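Local coordinates for protein aclacinomycin-N/aclacinomycin-A oxidase (Streptomyces galilaeus, PDB 2IPI) that oxidises the terminal sugar of aclacinomycin antibiotics in two successive oxygen-dependent steps, using an FAD cofactor bound to the protein through two covalent links, at residues A120-P125 and R224-T229; H157-G162 and W209-G214; Y178-V183 and G220-Y225. All coordinates share one frame; numbering follows the deposited sequence.

Interaction 1 (A120-P125 and R224-T229); sequences AFAVEP and RYWFRT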
loop_
_atom_site.group_PDB
_atom_site.type_symbol
_atom_site.label_atom_id
_atom_site.label_comp_id
_atom_site.label_asym_id
_atom_site.label_seq_id
_atom_site.Cartn_x
_atom_site.Cartn_y
_atom_site.Cartn_z
ATOM N N ALA A 120 -18.471 -16.220 -2.738
ATOM C CA ALA A 120 -17.481 -15.179 -2.476
ATOM C C ALA A 120 -17.313 -14.921 -0.992
ATOM O O ALA A 120 -18.156 -15.295 -0.177
ATOM C CB ALA A 120 -17.875 -13.888 -3.189
ATOM N N PHE A 121 -16.214 -14.262 -0.637
ATOM C CA PHE A 121 -15.938 -13.916 0.742
ATOM C C PHE A 121 -16.186 -12.441 1.075
ATOM O O PHE A 121 -15.554 -11.581 0.428
ATOM C CB PHE A 121 -14.471 -14.244 1.018
ATOM C CG PHE A 121 -14.112 -15.709 1.158
ATOM C CD1 PHE A 121 -13.681 -16.414 0.052
ATOM C CD2 PHE A 121 -14.202 -16.363 2.376
ATOM C CE1 PHE A 121 -13.319 -17.750 0.111
ATOM C CE2 PHE A 121 -13.826 -17.703 2.450
ATOM C CZ PHE A 121 -13.386 -18.384 1.330
ATOM N N ALA A 122 -17.039 -12.201 2.061
ATOM C CA ALA A 122 -17.436 -10.933 2.647
ATOM C C ALA A 122 -16.370 -10.268 3.510
ATOM O O ALA A 122 -15.859 -10.824 4.471
ATOM C CB ALA A 122 -18.741 -11.060 3.415
ATOM N N VAL A 123 -15.960 -9.037 3.186
ATOM C CA VAL A 123 -15.055 -8.306 4.082
ATOM C C VAL A 123 -15.456 -6.835 4.148
ATOM O O VAL A 123 -15.510 -6.133 3.132
ATOM C CB VAL A 123 -13.569 -8.411 3.716
ATOM C CG1 VAL A 123 -13.115 -9.839 3.449
ATOM C CG2 VAL A 123 -13.205 -7.566 2.489
ATOM N N GLU A 124 -15.734 -6.312 5.346
ATOM C CA GLU A 124 -16.144 -4.889 5.440
ATOM C C GLU A 124 -14.930 -3.996 5.579
ATOM O O GLU A 124 -13.899 -4.432 6.075
ATOM C CB GLU A 124 -17.129 -4.717 6.590
ATOM C CG GLU A 124 -18.537 -5.178 6.212
ATOM C CD GLU A 124 -19.472 -5.242 7.401
ATOM O OE1 GLU A 124 -19.258 -4.636 8.465
ATOM O OE2 GLU A 124 -20.531 -5.907 7.286
ATOM N N PRO A 125 -15.012 -2.743 5.137
ATOM C CA PRO A 125 -13.827 -1.892 5.077
ATOM C C PRO A 125 -13.213 -1.584 6.439
ATOM O O PRO A 125 -12.040 -1.209 6.473
ATOM C CB PRO A 125 -14.352 -0.577 4.476
ATOM C CG PRO A 125 -15.807 -0.592 4.836
ATOM C CD PRO A 125 -16.218 -2.039 4.673
ATOM N N ARG A 224 -18.492 -2.739 1.448
ATOM C CA ARG A 224 -18.205 -4.165 1.454
ATOM C C ARG A 224 -17.458 -4.617 0.204
ATOM O O ARG A 224 -17.791 -4.238 -0.921
ATOM C CB ARG A 224 -19.496 -5.000 1.556
ATOM C CG ARG A 224 -19.183 -6.491 1.621
ATOM C CD ARG A 224 -20.442 -7.308 1.835
ATOM N NE ARG A 224 -21.050 -6.991 3.112
ATOM C CZ ARG A 224 -22.309 -6.803 3.441
ATOM N NH1 ARG A 224 -23.258 -6.896 2.523
ATOM N NH2 ARG A 224 -22.611 -6.524 4.706
ATOM N N TYR A 225 -16.439 -5.451 0.374
ATOM C CA TYR A 225 -15.659 -5.993 -0.712
ATOM C C TYR A 225 -15.890 -7.504 -0.830
ATOM O O TYR A 225 -16.091 -8.067 0.249
ATOM C CB TYR A 225 -14.154 -5.812 -0.478
ATOM C CG TYR A 225 -13.550 -4.444 -0.493
ATOM C CD1 TYR A 225 -13.434 -3.662 0.648
ATOM C CD2 TYR A 225 -13.070 -3.925 -1.698
ATOM C CE1 TYR A 225 -12.870 -2.401 0.600
ATOM C CE2 TYR A 225 -12.510 -2.660 -1.741
ATOM C CZ TYR A 225 -12.409 -1.907 -0.601
ATOM O OH TYR A 225 -11.832 -0.650 -0.666
ATOM N N TRP A 226 -15.823 -8.046 -2.016
ATOM C CA TRP A 226 -15.980 -9.463 -2.312
ATOM C C TRP A 226 -14.743 -10.057 -2.955
ATOM O O TRP A 226 -14.254 -9.514 -3.942
ATOM C CB TRP A 226 -17.247 -9.753 -3.146
ATOM C CG TRP A 226 -18.527 -9.460 -2.397
ATOM C CD1 TRP A 226 -19.129 -8.229 -2.359
ATOM C CD2 TRP A 226 -19.368 -10.322 -1.616
ATOM N NE1 TRP A 226 -20.269 -8.286 -1.599
ATOM C CE2 TRP A 226 -20.444 -9.561 -1.123
ATOM C CE3 TRP A 226 -19.315 -11.668 -1.255
ATOM C CZ2 TRP A 226 -21.453 -10.080 -0.317
ATOM C CZ3 TRP A 226 -20.317 -12.191 -0.454
ATOM C CH2 TRP A 226 -21.384 -11.407 0.020
ATOM N N PHE A 227 -14.234 -11.154 -2.388
ATOM C CA PHE A 227 -13.058 -11.804 -2.955
ATOM C C PHE A 227 -13.292 -13.238 -3.421
ATOM O O PHE A 227 -13.937 -14.022 -2.740
ATOM C CB PHE A 227 -11.902 -11.850 -1.918
ATOM C CG PHE A 227 -11.443 -10.423 -1.635
ATOM C CD1 PHE A 227 -11.957 -9.732 -0.556
ATOM C CD2 PHE A 227 -10.523 -9.822 -2.485
ATOM C CE1 PHE A 227 -11.590 -8.413 -0.314
ATOM C CE2 PHE A 227 -10.152 -8.507 -2.237
ATOM C CZ PHE A 227 -10.672 -7.818 -1.164
ATOM N N ARG A 228 -12.705 -13.525 -4.574
ATOM C CA ARG A 228 -12.627 -14.832 -5.174
ATOM C C ARG A 228 -11.556 -14.824 -6.255
ATOM O O ARG A 228 -11.557 -13.928 -7.107
ATOM C CB ARG A 228 -13.978 -15.218 -5.778
ATOM C CG ARG A 228 -14.239 -16.710 -5.854
ATOM C CD ARG A 228 -14.387 -17.168 -7.290
ATOM N NE ARG A 228 -15.690 -16.806 -7.838
ATOM C CZ ARG A 228 -15.999 -15.700 -8.493
ATOM N NH1 ARG A 228 -15.073 -14.763 -8.712
ATOM N NH2 ARG A 228 -17.235 -15.502 -8.944
ATOM N N THR A 229 -10.675 -15.814 -6.234
ATOM C CA THR A 229 -9.696 -15.933 -7.310
ATOM C C THR A 229 -10.399 -16.147 -8.642
ATOM O O THR A 229 -11.185 -17.088 -8.747
ATOM C CB THR A 229 -8.704 -17.076 -7.038
ATOM O OG1 THR A 229 -8.082 -16.833 -5.765
ATOM C CG2 THR A 229 -7.625 -17.097 -8.102
#
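With chi1 at -48°, Val123 sets CG1 anti to its carbonyl carbon and leaves CG2 between the backbone N and that carbon, where it meets Phe227 and Tyr225. CG2 lies at the rim of the Phe227 ring, in its plane and 3.3 Å from CE1, and the same methyl touches Tyr225 CB at 3.6 Å. A compact, beta-branched valine fits between the CB of Tyr225 and the edge of the Phe227 ring. On the other face of the sheet Trp226 has its CG anti to the carbonyl carbon (chi1 -66°), and its indole lies across the Ala120 and Ala122 side of the partner strand: Ala120 CB comes to the ring edge, 3.3 Å from CE3, while Ala122 CB stands over one face toward the rim. Small alanines let the broad indole lie close. Backbone pairs Phe121-Phe227 and Val123-Tyr225 are antiparallel and doubly hydrogen-bonded, the straightest bond being Tyr225 N to Val123 O (3.0 Å, 173°). Where the strand ends, Glu124 OE2 makes a weak salt bridge with Arg224 NH2 at 3.4 Å, in the guanidinium plane; the stronger partner of that arginine is Glu181. Strand 120-123 lies between strands 112-115 and 221-227 of an antiparallel sheet in the FAD-binding domain, with helix 154-157 packed against Val123 and Tyr225, and Trp140 edge-to-face with Phe121.

Interaction 2 (H157-G162 and W209-G214); sequences HVLGGG and WAHTGG. With FAD (flavin-adenine dinucleotide), chain F.
Leu159 lays its CB against the backbone carbonyl of His211, 3.5 Å from O, and beside the imidazole, where His211 CD2 lies 4.1 Å away. Its CG sits between the backbone N and the carbonyl carbon (chi1 45°), and the branch beyond reaches the cofactor: CD2 is 3.9 Å from FAD N3A, an apolar contact with the adenine. A branched aliphatic chain suits this place, CB meeting His211 of segment 209-214 while the CD2 branch reaches the adenine. The polar end of His211 is held by the preceding helix, ND1 bonding to Leu207 O.

Backbone atoms make most of the remaining contact. Leu159 CA donates a CH···O contact to His211 O at 3.0 Å, and Leu159 O faces the amides of Gly213 and Gly214, with Gly213 N at 2.8 Å. Gly160 CA and Gly213 CA come within 3.7 Å, a close backbone packing of the two segments. Gly213 has a positive phi (130°), and a beta carbon here would press on the preceding carbonyl oxygen.

At the other end of segment 157-162, His157 ND1 and FAD O3' share a 2.5 Å hydrogen bond in which either atom could be the donor. Gly162 CA lies over one face of this imidazole, toward its rim, and also comes 2.9 Å from FAD O2. A beta carbon on Gly162 would collide with His157 CE1. Gly161, with positive phi, is the C-prime residue of a Schellman motif ending helix 154-157: Gly162 N bonds to His157 O and Gly161 N to Val158 O. The result is a buried, glycine-rich loop of the PCMH-type FAD-binding domain, lining the flavin-adenine dinucleotide site along its ribityl chain, the O2 edge of the flavin and the adenine.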
loop_
_atom_site.group_PDB
_atom_site.type_symbol
_atom_site.label_atom_id
_atom_site.label_comp_id
_atom_site.label_asym_id
_atom_site.label_seq_id
_atom_site.Cartn_x
_atom_site.Cartn_y
_atom_site.Cartn_z
ATOM N N HIS A 157 -6.930 0.335 1.647
ATOM C CA HIS A 157 -5.823 -0.527 1.274
ATOM C C HIS A 157 -6.139 -1.305 0.013
ATOM O O HIS A 157 -5.303 -1.430 -0.894
ATOM C CB HIS A 157 -5.498 -1.497 2.416
ATOM C CG HIS A 157 -4.500 -2.560 2.082
ATOM N ND1 HIS A 157 -3.140 -2.331 2.115
ATOM C CD2 HIS A 157 -4.649 -3.860 1.726
ATOM C CE1 HIS A 157 -2.501 -3.440 1.791
ATOM N NE2 HIS A 157 -3.393 -4.385 1.543
ATOM N N VAL A 158 -7.358 -1.869 -0.081
ATOM C CA VAL A 158 -7.538 -2.754 -1.233
ATOM C C VAL A 158 -7.801 -1.991 -2.525
ATOM O O VAL A 158 -7.292 -2.331 -3.599
ATOM C CB VAL A 158 -8.680 -3.754 -0.967
ATOM C CG1 VAL A 158 -9.029 -4.480 -2.246
ATOM C CG2 VAL A 158 -8.317 -4.737 0.145
ATOM N N LEU A 159 -8.587 -0.922 -2.502
ATOM C CA LEU A 159 -8.942 -0.242 -3.752
ATOM C C LEU A 159 -7.774 0.463 -4.437
ATOM O O LEU A 159 -7.913 0.891 -5.593
ATOM C CB LEU A 159 -10.088 0.742 -3.512
ATOM C CG LEU A 159 -10.126 1.682 -2.322
ATOM C CD1 LEU A 159 -8.779 1.940 -1.665
ATOM C CD2 LEU A 159 -10.741 3.029 -2.743
ATOM N N GLY A 160 -6.653 0.587 -3.735
ATOM C CA GLY A 160 -5.444 1.109 -4.316
ATOM C C GLY A 160 -4.407 0.039 -4.558
ATOM O O GLY A 160 -3.268 0.315 -4.940
ATOM N N GLY A 161 -4.783 -1.213 -4.338
ATOM C CA GLY A 161 -3.991 -2.361 -4.640
ATOM C C GLY A 161 -2.838 -2.680 -3.734
ATOM O O GLY A 161 -1.827 -3.142 -4.266
ATOM N N GLY A 162 -3.005 -2.433 -2.448
ATOM C CA GLY A 162 -2.072 -2.846 -1.425
ATOM C C GLY A 162 -1.567 -4.259 -1.729
ATOM O O GLY A 162 -2.342 -5.126 -2.150
ATOM N N TRP A 209 -13.704 -2.152 -11.819
ATOM C CA TRP A 209 -12.396 -1.866 -12.366
ATOM C C TRP A 209 -11.710 -0.716 -11.649
ATOM O O TRP A 209 -10.545 -0.797 -11.262
ATOM C CB TRP A 209 -12.558 -1.452 -13.826
ATOM C CG TRP A 209 -11.278 -1.480 -14.587
ATOM C CD1 TRP A 209 -10.201 -0.654 -14.578
ATOM C CD2 TRP A 209 -10.998 -2.519 -15.537
ATOM N NE1 TRP A 209 -9.241 -1.092 -15.464
ATOM C CE2 TRP A 209 -9.726 -2.229 -16.057
ATOM C CE3 TRP A 209 -11.698 -3.640 -15.994
ATOM C CZ2 TRP A 209 -9.204 -3.070 -17.006
ATOM C CZ3 TRP A 209 -11.108 -4.448 -16.955
ATOM C CH2 TRP A 209 -9.848 -4.174 -17.474
ATOM N N ALA A 210 -12.453 0.378 -11.463
ATOM C CA ALA A 210 -11.925 1.564 -10.801
ATOM C C ALA A 210 -11.406 1.238 -9.405
ATOM O O ALA A 210 -10.508 1.890 -8.875
ATOM C CB ALA A 210 -12.995 2.648 -10.738
ATOM N N HIS A 211 -11.996 0.187 -8.804
ATOM C CA HIS A 211 -11.656 -0.135 -7.433
ATOM C C HIS A 211 -10.474 -1.097 -7.357
ATOM O O HIS A 211 -10.099 -1.456 -6.248
ATOM C CB HIS A 211 -12.899 -0.661 -6.697
ATOM C CG HIS A 211 -13.756 0.518 -6.258
ATOM N ND1 HIS A 211 -14.697 1.106 -7.087
ATOM C CD2 HIS A 211 -13.802 1.184 -5.089
ATOM C CE1 HIS A 211 -15.279 2.102 -6.439
ATOM N NE2 HIS A 211 -14.760 2.178 -5.214
ATOM N N THR A 212 -9.909 -1.477 -8.505
ATOM C CA THR A 212 -8.770 -2.399 -8.459
ATOM C C THR A 212 -7.433 -1.659 -8.563
ATOM O O THR A 212 -6.463 -2.174 -9.128
ATOM C CB THR A 212 -8.882 -3.484 -9.544
ATOM O OG1 THR A 212 -7.784 -4.407 -9.437
ATOM C CG2 THR A 212 -8.776 -2.922 -10.949
ATOM N N GLY A 213 -7.343 -0.461 -7.998
ATOM C CA GLY A 213 -6.095 0.213 -7.809
ATOM C C GLY A 213 -6.201 1.641 -8.330
ATOM O O GLY A 213 -5.161 2.034 -8.810
ATOM N N GLY A 214 -7.353 2.265 -8.256
ATOM C CA GLY A 214 -7.626 3.655 -8.548
ATOM C C GLY A 214 -7.363 4.529 -7.344
ATOM O O GLY A 214 -7.202 5.755 -7.404
HETATM P PA FAD F . -7.419 5.569 5.610
HETATM O O1A FAD F . -6.757 6.754 5.992
HETATM O O2A FAD F . -8.664 5.388 6.355
HETATM O O5B FAD F . -7.697 5.548 4.062
HETATM C C5B FAD F . -6.733 5.837 3.132
HETATM C C4B FAD F . -7.376 6.357 1.849
HETATM O O4B FAD F . -8.458 5.534 1.513
HETATM C C3B FAD F . -7.998 7.750 2.058
HETATM O O3B FAD F . -8.046 8.448 0.867
HETATM C C2B FAD F . -9.420 7.430 2.487
HETATM O O2B FAD F . -10.356 8.452 2.274
HETATM C C1B FAD F . -9.666 6.195 1.650
HETATM N N9A FAD F . -10.751 5.335 2.164
HETATM C C8A FAD F . -10.867 4.837 3.402
HETATM N N7A FAD F . -11.958 4.092 3.498
HETATM C C5A FAD F . -12.565 4.134 2.312
HETATM C C6A FAD F . -13.729 3.551 1.827
HETATM N N6A FAD F . -14.380 2.760 2.591
HETATM N N1A FAD F . -14.087 3.755 0.571
HETATM C C2A FAD F . -13.319 4.492 -0.197
HETATM N N3A FAD F . -12.199 5.050 0.223
HETATM C C4A FAD F . -11.826 4.896 1.458
HETATM N N1 FAD F . 0.422 -0.736 1.690
HETATM C C2 FAD F . 0.742 -1.817 0.903
HETATM O O2 FAD F . 0.412 -1.924 -0.197
HETATM N N3 FAD F . 1.490 -2.817 1.461
HETATM C C4 FAD F . 1.922 -2.771 2.775
HETATM O O4 FAD F . 2.493 -3.718 3.236
HETATM C C4X FAD F . 1.574 -1.676 3.569
HETATM N N5 FAD F . 1.993 -1.562 4.862
HETATM C C5X FAD F . 1.600 -0.532 5.653
HETATM C C6 FAD F . 1.965 -0.488 7.000
HETATM C C7 FAD F . 1.606 0.585 7.762
HETATM C C7M FAD F . 1.933 0.512 9.218
HETATM C C8 FAD F . 0.793 1.596 7.239
HETATM C C8M FAD F . 0.153 2.596 8.174
HETATM C C9 FAD F . 0.438 1.506 5.912
HETATM C C9A FAD F . 0.845 0.487 5.088
HETATM N N10 FAD F . 0.488 0.440 3.754
HETATM C C10 FAD F . 0.810 -0.656 3.009
HETATM C "C1'" FAD F . 0.203 1.685 2.980
HETATM C "C2'" FAD F . -1.259 2.136 2.954
HETATM O "O2'" FAD F . -1.616 3.237 3.722
HETATM C "C3'" FAD F . -2.254 1.030 3.217
HETATM O "O3'" FAD F . -2.088 -0.040 2.339
HETATM C "C4'" FAD F . -3.634 1.755 3.210
HETATM O "O4'" FAD F . -3.675 2.942 2.527
HETATM C "C5'" FAD F . -4.327 2.053 4.519
HETATM O "O5'" FAD F . -5.634 2.464 4.293
HETATM P P FAD F . -6.468 2.838 5.559
HETATM O O1P FAD F . -7.816 2.419 5.417
HETATM O O2P FAD F . -5.826 2.282 6.670
HETATM O O3P FAD F . -6.357 4.401 5.775
#

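Interaction 3 (Y178-V183 and G220-Y225); sequences YAVEVV and GIVTRY. With FAD (flavin-adenine dinucleotide), chain F.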
loop_
_atom_site.group_PDB
_atom_site.type_symbol
_atom_site.label_atom_id
_atom_site.label_comp_id
_atom_site.label_asym_id
_atom_site.label_seq_id
_atom_site.Cartn_x
_atom_site.Cartn_y
_atom_site.Cartn_z
ATOM N N TYR A 178 -13.575 -9.782 -6.645
ATOM C CA TYR A 178 -14.736 -10.136 -7.449
ATOM C C TYR A 178 -15.725 -8.973 -7.515
ATOM O O TYR A 178 -16.222 -8.651 -8.594
ATOM C CB TYR A 178 -15.444 -11.378 -6.893
ATOM C CG TYR A 178 -16.790 -11.636 -7.544
ATOM C CD1 TYR A 178 -17.967 -11.473 -6.825
ATOM C CD2 TYR A 178 -16.870 -12.042 -8.874
ATOM C CE1 TYR A 178 -19.197 -11.703 -7.427
ATOM C CE2 TYR A 178 -18.093 -12.274 -9.484
ATOM C CZ TYR A 178 -19.242 -12.101 -8.747
ATOM O OH TYR A 178 -20.465 -12.332 -9.342
ATOM N N ALA A 179 -16.028 -8.335 -6.380
ATOM C CA ALA A 179 -17.090 -7.326 -6.429
ATOM C C ALA A 179 -16.957 -6.278 -5.338
ATOM O O ALA A 179 -16.306 -6.501 -4.313
ATOM C CB ALA A 179 -18.451 -8.005 -6.309
ATOM N N VAL A 180 -17.613 -5.139 -5.557
ATOM C CA VAL A 180 -17.590 -4.101 -4.532
ATOM C C VAL A 180 -18.957 -3.447 -4.378
ATOM O O VAL A 180 -19.620 -3.161 -5.377
ATOM C CB VAL A 180 -16.494 -3.065 -4.886
ATOM C CG1 VAL A 180 -16.852 -2.360 -6.186
ATOM C CG2 VAL A 180 -16.274 -2.074 -3.767
ATOM N N GLU A 181 -19.346 -3.246 -3.132
ATOM C CA GLU A 181 -20.531 -2.499 -2.729
ATOM C C GLU A 181 -20.105 -1.093 -2.333
ATOM O O GLU A 181 -19.241 -0.945 -1.472
ATOM C CB GLU A 181 -21.262 -3.186 -1.570
ATOM C CG GLU A 181 -22.129 -4.349 -1.959
ATOM C CD GLU A 181 -22.153 -5.517 -1.001
ATOM O OE1 GLU A 181 -22.210 -5.423 0.236
ATOM O OE2 GLU A 181 -22.118 -6.632 -1.564
ATOM N N VAL A 182 -20.666 -0.093 -2.979
ATOM C CA VAL A 182 -20.255 1.301 -2.881
ATOM C C VAL A 182 -21.428 2.241 -2.640
ATOM O O VAL A 182 -22.552 1.965 -3.085
ATOM C CB VAL A 182 -19.552 1.760 -4.177
ATOM C CG1 VAL A 182 -18.681 2.983 -3.917
ATOM C CG2 VAL A 182 -18.711 0.637 -4.768
ATOM N N VAL A 183 -21.184 3.342 -1.946
ATOM C CA VAL A 183 -22.184 4.413 -1.909
ATOM C C VAL A 183 -21.644 5.546 -2.798
ATOM O O VAL A 183 -20.581 6.111 -2.533
ATOM C CB VAL A 183 -22.514 4.900 -0.500
ATOM C CG1 VAL A 183 -23.387 6.145 -0.515
ATOM C CG2 VAL A 183 -23.233 3.808 0.299
ATOM N N GLY A 220 -16.575 7.077 -4.424
ATOM C CA GLY A 220 -17.675 6.788 -3.535
ATOM C C GLY A 220 -17.188 6.083 -2.278
ATOM O O GLY A 220 -15.974 6.032 -2.055
ATOM N N ILE A 221 -18.085 5.543 -1.459
ATOM C CA ILE A 221 -17.634 4.879 -0.220
ATOM C C ILE A 221 -17.897 3.384 -0.296
ATOM O O ILE A 221 -19.047 2.961 -0.417
ATOM C CB ILE A 221 -18.293 5.490 1.029
ATOM C CG1 ILE A 221 -17.959 6.979 1.168
ATOM C CG2 ILE A 221 -17.946 4.719 2.298
ATOM C CD1 ILE A 221 -18.678 7.666 2.305
ATOM N N VAL A 222 -16.824 2.591 -0.239
ATOM C CA VAL A 222 -16.975 1.138 -0.245
ATOM C C VAL A 222 -17.538 0.657 1.086
ATOM O O VAL A 222 -17.026 0.943 2.168
ATOM C CB VAL A 222 -15.637 0.451 -0.533
ATOM C CG1 VAL A 222 -15.750 -1.057 -0.455
ATOM C CG2 VAL A 222 -15.147 0.842 -1.923
ATOM N N THR A 223 -18.604 -0.127 1.049
ATOM C CA THR A 223 -19.295 -0.598 2.238
ATOM C C THR A 223 -19.047 -2.096 2.455
ATOM O O THR A 223 -19.347 -2.617 3.533
ATOM C CB THR A 223 -20.806 -0.332 2.125
ATOM O OG1 THR A 223 -21.531 -0.988 3.173
ATOM C CG2 THR A 223 -21.334 -0.928 0.829
ATOM N N ARG A 224 -18.492 -2.739 1.448
ATOM C CA ARG A 224 -18.205 -4.165 1.454
ATOM C C ARG A 224 -17.458 -4.617 0.204
ATOM O O ARG A 224 -17.791 -4.238 -0.921
ATOM C CB ARG A 224 -19.496 -5.000 1.556
ATOM C CG ARG A 224 -19.183 -6.491 1.621
ATOM C CD ARG A 224 -20.442 -7.308 1.835
ATOM N NE ARG A 224 -21.050 -6.991 3.112
ATOM C CZ ARG A 224 -22.309 -6.803 3.441
ATOM N NH1 ARG A 224 -23.258 -6.896 2.523
ATOM N NH2 ARG A 224 -22.611 -6.524 4.706
ATOM N N TYR A 225 -16.439 -5.451 0.374
ATOM C CA TYR A 225 -15.659 -5.993 -0.712
ATOM C C TYR A 225 -15.890 -7.504 -0.830
ATOM O O TYR A 225 -16.091 -8.067 0.249
ATOM C CB TYR A 225 -14.154 -5.812 -0.478
ATOM C CG TYR A 225 -13.550 -4.444 -0.493
ATOM C CD1 TYR A 225 -13.434 -3.662 0.648
ATOM C CD2 TYR A 225 -13.070 -3.925 -1.698
ATOM C CE1 TYR A 225 -12.870 -2.401 0.600
ATOM C CE2 TYR A 225 -12.510 -2.660 -1.741
ATOM C CZ TYR A 225 -12.409 -1.907 -0.601
ATOM O OH TYR A 225 -11.832 -0.650 -0.666
HETATM P PA FAD F . -7.419 5.569 5.610
HETATM O O1A FAD F . -6.757 6.754 5.992
HETATM O O2A FAD F . -8.664 5.388 6.355
HETATM O O5B FAD F . -7.697 5.548 4.062
HETATM C C5B FAD F . -6.733 5.837 3.132
HETATM C C4B FAD F . -7.376 6.357 1.849
HETATM O O4B FAD F . -8.458 5.534 1.513
HETATM C C3B FAD F . -7.998 7.750 2.058
HETATM O O3B FAD F . -8.046 8.448 0.867
HETATM C C2B FAD F . -9.420 7.430 2.487
HETATM O O2B FAD F . -10.356 8.452 2.274
HETATM C C1B FAD F . -9.666 6.195 1.650
HETATM N N9A FAD F . -10.751 5.335 2.164
HETATM C C8A FAD F . -10.867 4.837 3.402
HETATM N N7A FAD F . -11.958 4.092 3.498
HETATM C C5A FAD F . -12.565 4.134 2.312
HETATM C C6A FAD F . -13.729 3.551 1.827
HETATM N N6A FAD F . -14.380 2.760 2.591
HETATM N N1A FAD F . -14.087 3.755 0.571
HETATM C C2A FAD F . -13.319 4.492 -0.197
HETATM N N3A FAD F . -12.199 5.050 0.223
HETATM C C4A FAD F . -11.826 4.896 1.458
HETATM N N1 FAD F . 0.422 -0.736 1.690
HETATM C C2 FAD F . 0.742 -1.817 0.903
HETATM O O2 FAD F . 0.412 -1.924 -0.197
HETATM N N3 FAD F . 1.490 -2.817 1.461
HETATM C C4 FAD F . 1.922 -2.771 2.775
HETATM O O4 FAD F . 2.493 -3.718 3.236
HETATM C C4X FAD F . 1.574 -1.676 3.569
HETATM N N5 FAD F . 1.993 -1.562 4.862
HETATM C C5X FAD F . 1.600 -0.532 5.653
HETATM C C6 FAD F . 1.965 -0.488 7.000
HETATM C C7 FAD F . 1.606 0.585 7.762
HETATM C C7M FAD F . 1.933 0.512 9.218
HETATM C C8 FAD F . 0.793 1.596 7.239
HETATM C C8M FAD F . 0.153 2.596 8.174
HETATM C C9 FAD F . 0.438 1.506 5.912
HETATM C C9A FAD F . 0.845 0.487 5.088
HETATM N N10 FAD F . 0.488 0.440 3.754
HETATM C C10 FAD F . 0.810 -0.656 3.009
HETATM C "C1'" FAD F . 0.203 1.685 2.980
HETATM C "C2'" FAD F . -1.259 2.136 2.954
HETATM O "O2'" FAD F . -1.616 3.237 3.722
HETATM C "C3'" FAD F . -2.254 1.030 3.217
HETATM O "O3'" FAD F . -2.088 -0.040 2.339
HETATM C "C4'" FAD F . -3.634 1.755 3.210
HETATM O "O4'" FAD F . -3.675 2.942 2.527
HETATM C "C5'" FAD F . -4.327 2.053 4.519
HETATM O "O5'" FAD F . -5.634 2.464 4.293
HETATM P P FAD F . -6.468 2.838 5.559
HETATM O O1P FAD F . -7.816 2.419 5.417
HETATM O O2P FAD F . -5.826 2.282 6.670
HETATM O O3P FAD F . -6.357 4.401 5.775
#
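Glu181 and Arg224 lie side by side and point the same way, so that the carboxylate runs beside the arginine chain as well as meeting its charge. Glu181 OE1 forms a salt bridge with Arg224 NH1 at 2.9 Å, the carboxylate and guanidinium planes being 84° apart. In the arginine, chi3 (-63°) bends the chain at NE. A glutamate can use OE1 for Arg224 and OE2 for Trp226 NE1. Their backbones also bond, Glu181 N to Arg224 O at 2.9 Å and nearly straight.

Here the register slips by one: Thr223 and Arg224 both face Glu181, a classic beta bulge in the antiparallel sheet of the FAD-binding domain. Thr223 N bonds to Glu181 O at 2.7 Å, and Thr223 CG2 packs against Glu181 CB.

Beyond the bulge Val183 pairs with Ile221 through two backbone bonds, Val183 N to Ile221 O at 2.7 Å and Ile221 N to Val183 O at 2.8 Å. On the ion-pair face both apolar side chains pack on helix 65-78. A beta carbon on Gly220 would clash with Val183 O. On the opposite face the side chains of Val180 and Val222 cross at about a right angle, CG2 meeting CG1 at 3.5 Å, and Val222 CG1 lies over a face of the Tyr225 ring. The backbone of Val222 reads the adenine edge of FAD: its N donates to N1A at 3.1 Å, and its O accepts from N6A at 3.2 Å.

Interactions 1 and 3 flank strand 221-227 within one antiparallel sheet, sharing Arg224 and Tyr225; Arg224 bridges two acids, weakly in interaction 1 and closely in interaction 3. Both have largely buried contacts with partly exposed ion-pair ends, but the first relies on aromatic packing and regular ladder bonds, whereas the third adds a bulge and hydrogen bonds to the adenine. Interaction 2, wholly buried and nearer the centre of the chain, joins a glycine-rich loop to the end of helix 205-210 and the loop after it, largely through backbone. It packs against the Tyr225 and Val222 face of the sheet: Leu159 CG meets Tyr225 OH at 3.3 Å. Interactions 2 and 3 both touch the adenine, and interaction 2 also reaches the flavin end.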